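Probable ribosomal RNA small subunit methyltransferase (Thermus thermophilus, PDB 3DMH) probably methylates N2 of a guanine in 16S ribosomal RNA, using S-adenosylmethionine as methyl donor, and binds guanosine. Local coordinates at residues R235-L240 against A256-V261. Sequence-based numbering, arbitrary orientation.
Sequences RQVLDL and AEVVGV
Ala256 sets its CB against CG2 of Val237, 3.6 Å away, just ahead of the point where 257-261 pairs with 236-240 as a parallel strand. Glu257 then grips segment 235-240 with both backbone groups: its N donates to Arg235 O at 2.8 Å, and its O accepts Val237 N. That second bond is the odd one of the ladder, since the donor sits 44° out of the plane of the Glu257 carbonyl. Gln236, paired with Glu257, has its own OE1 hydrogen-bonded to Arg331. Val258 lies side by side with Val237 on the face covered by helix 248-253, their CG1 methyls 4.1 Å apart; both valines touch Leu251 of that helix. Strand 236-240, helix 248-253 and strand 257-262 form a beta-alpha-beta unit of the Rossmann-like methyltransferase fold, and the first strand is bonded along its other edge to strand 299-304. Val259 straddles Leu238, its N bonded to Val237 O and its O accepting Asp239 N at 2.9 Å. On the face away from helix 248-253 its CG1 meets Leu238 CD1 at 4.0 Å. At Gly260, CA passes 3.6 Å from Asp239 O in a CA-H...O contact. The Asp239 carboxylate, swung anti to the backbone N (chi1 -178°), bonds through OD2 to Thr248 OG1, and this side chain lies about 4 Å from bound S-adenosylmethionine at its nearest atoms. Val261 closes the ladder, its N donating to Asp239 O; its CG2 sits between the backbone N and the carbonyl carbon, 3.7 Å from Leu240 CD2, while CG1 reaches back to Leu238 CD1.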
loop_
_atom_site.group_PDB
_atom_site.type_symbol
_atom_site.label_atom_id
_atom_site.label_comp_id
_atom_site.label_asym_id
_atom_site.label_seq_id
_atom_site.Cartn_x
_atom_site.Cartn_y
_atom_site.Cartn_z
ATOM N N ARG A 235 -7.214 -17.058 -20.690
ATOM C CA ARG A 235 -7.134 -15.613 -20.941
ATOM C C ARG A 235 -6.069 -14.981 -20.052
ATOM O O ARG A 235 -5.832 -15.434 -18.928
ATOM C CB ARG A 235 -8.486 -14.908 -20.687
ATOM C CG ARG A 235 -9.684 -15.478 -21.458
ATOM C CD ARG A 235 -9.564 -15.307 -22.947
ATOM N NE ARG A 235 -10.680 -15.951 -23.633
ATOM C CZ ARG A 235 -11.826 -15.349 -23.937
ATOM N NH1 ARG A 235 -12.016 -14.070 -23.618
ATOM N NH2 ARG A 235 -12.780 -16.029 -24.567
ATOM N N GLN A 236 -5.445 -13.927 -20.564
ATOM C CA GLN A 236 -4.487 -13.125 -19.799
ATOM C C GLN A 236 -5.226 -12.035 -19.032
ATOM O O GLN A 236 -5.923 -11.214 -19.628
ATOM C CB GLN A 236 -3.425 -12.547 -20.735
ATOM C CG GLN A 236 -2.496 -13.624 -21.280
ATOM C CD GLN A 236 -1.625 -13.134 -22.416
ATOM O OE1 GLN A 236 -1.928 -12.132 -23.063
ATOM N NE2 GLN A 236 -0.539 -13.852 -22.677
ATOM N N VAL A 237 -5.090 -12.067 -17.708
ATOM C CA VAL A 237 -5.834 -11.165 -16.827
ATOM C C VAL A 237 -4.836 -10.306 -16.066
ATOM O O VAL A 237 -3.821 -10.817 -15.585
ATOM C CB VAL A 237 -6.680 -11.962 -15.803
ATOM C CG1 VAL A 237 -7.305 -11.040 -14.746
ATOM C CG2 VAL A 237 -7.772 -12.755 -16.517
ATOM N N LEU A 238 -5.112 -9.001 -15.973
ATOM C CA LEU A 238 -4.378 -8.109 -15.085
ATOM C C LEU A 238 -5.320 -7.699 -13.968
ATOM O O LEU A 238 -6.429 -7.241 -14.260
ATOM C CB LEU A 238 -3.925 -6.853 -15.822
ATOM C CG LEU A 238 -3.127 -5.823 -15.008
ATOM C CD1 LEU A 238 -1.795 -6.387 -14.541
ATOM C CD2 LEU A 238 -2.867 -4.622 -15.910
ATOM N N ASP A 239 -4.872 -7.876 -12.722
ATOM C CA ASP A 239 -5.644 -7.476 -11.535
ATOM C C ASP A 239 -4.949 -6.230 -10.988
ATOM O O ASP A 239 -3.836 -6.330 -10.440
ATOM C CB ASP A 239 -5.655 -8.620 -10.507
ATOM C CG ASP A 239 -6.468 -8.312 -9.256
ATOM O OD1 ASP A 239 -6.933 -7.175 -9.071
ATOM O OD2 ASP A 239 -6.593 -9.247 -8.444
ATOM N N LEU A 240 -5.583 -5.060 -11.174
ATOM C CA LEU A 240 -4.988 -3.790 -10.734
ATOM C C LEU A 240 -5.283 -3.576 -9.259
ATOM O O LEU A 240 -6.443 -3.332 -8.859
ATOM C CB LEU A 240 -5.547 -2.615 -11.547
ATOM C CG LEU A 240 -5.159 -2.526 -13.015
ATOM C CD1 LEU A 240 -6.030 -1.545 -13.768
ATOM C CD2 LEU A 240 -3.692 -2.126 -13.155
ATOM N N ALA A 256 -7.448 -18.663 -15.724
ATOM C CA ALA A 256 -6.839 -17.475 -16.299
ATOM C C ALA A 256 -5.346 -17.465 -16.010
ATOM O O ALA A 256 -4.892 -18.022 -14.995
ATOM C CB ALA A 256 -7.481 -16.217 -15.713
ATOM N N GLU A 257 -4.586 -16.818 -16.888
ATOM C CA GLU A 257 -3.171 -16.542 -16.643
ATOM C C GLU A 257 -3.056 -15.125 -16.080
ATOM O O GLU A 257 -3.032 -14.151 -16.831
ATOM C CB GLU A 257 -2.368 -16.711 -17.938
ATOM C CG GLU A 257 -2.640 -18.054 -18.627
ATOM C CD GLU A 257 -1.904 -18.249 -19.947
ATOM O OE1 GLU A 257 -1.002 -17.454 -20.280
ATOM O OE2 GLU A 257 -2.232 -19.223 -20.657
ATOM N N VAL A 258 -3.005 -15.037 -14.749
ATOM C CA VAL A 258 -3.202 -13.781 -14.013
ATOM C C VAL A 258 -1.892 -13.129 -13.608
ATOM O O VAL A 258 -0.968 -13.809 -13.135
ATOM C CB VAL A 258 -4.067 -14.001 -12.747
ATOM C CG1 VAL A 258 -4.499 -12.664 -12.176
ATOM C CG2 VAL A 258 -5.300 -14.847 -13.055
ATOM N N VAL A 259 -1.841 -11.810 -13.823
ATOM C CA VAL A 259 -0.784 -10.946 -13.305
ATOM C C VAL A 259 -1.452 -9.995 -12.329
ATOM O O VAL A 259 -2.391 -9.300 -12.711
ATOM C CB VAL A 259 -0.131 -10.108 -14.403
ATOM C CG1 VAL A 259 0.924 -9.159 -13.798
ATOM C CG2 VAL A 259 0.521 -11.007 -15.443
ATOM N N GLY A 260 -1.006 -9.995 -11.071
ATOM C CA GLY A 260 -1.507 -9.043 -10.070
ATOM C C GLY A 260 -0.438 -7.986 -9.906
ATOM O O GLY A 260 0.744 -8.313 -9.817
ATOM N N VAL A 261 -0.857 -6.716 -9.914
ATOM C CA VAL A 261 0.048 -5.605 -9.575
ATOM C C VAL A 261 -0.460 -4.970 -8.302
ATOM O O VAL A 261 -1.659 -4.767 -8.122
ATOM C CB VAL A 261 0.211 -4.554 -10.695
ATOM C CG1 VAL A 261 0.996 -5.159 -11.871
ATOM C CG2 VAL A 261 -1.115 -3.956 -11.200
#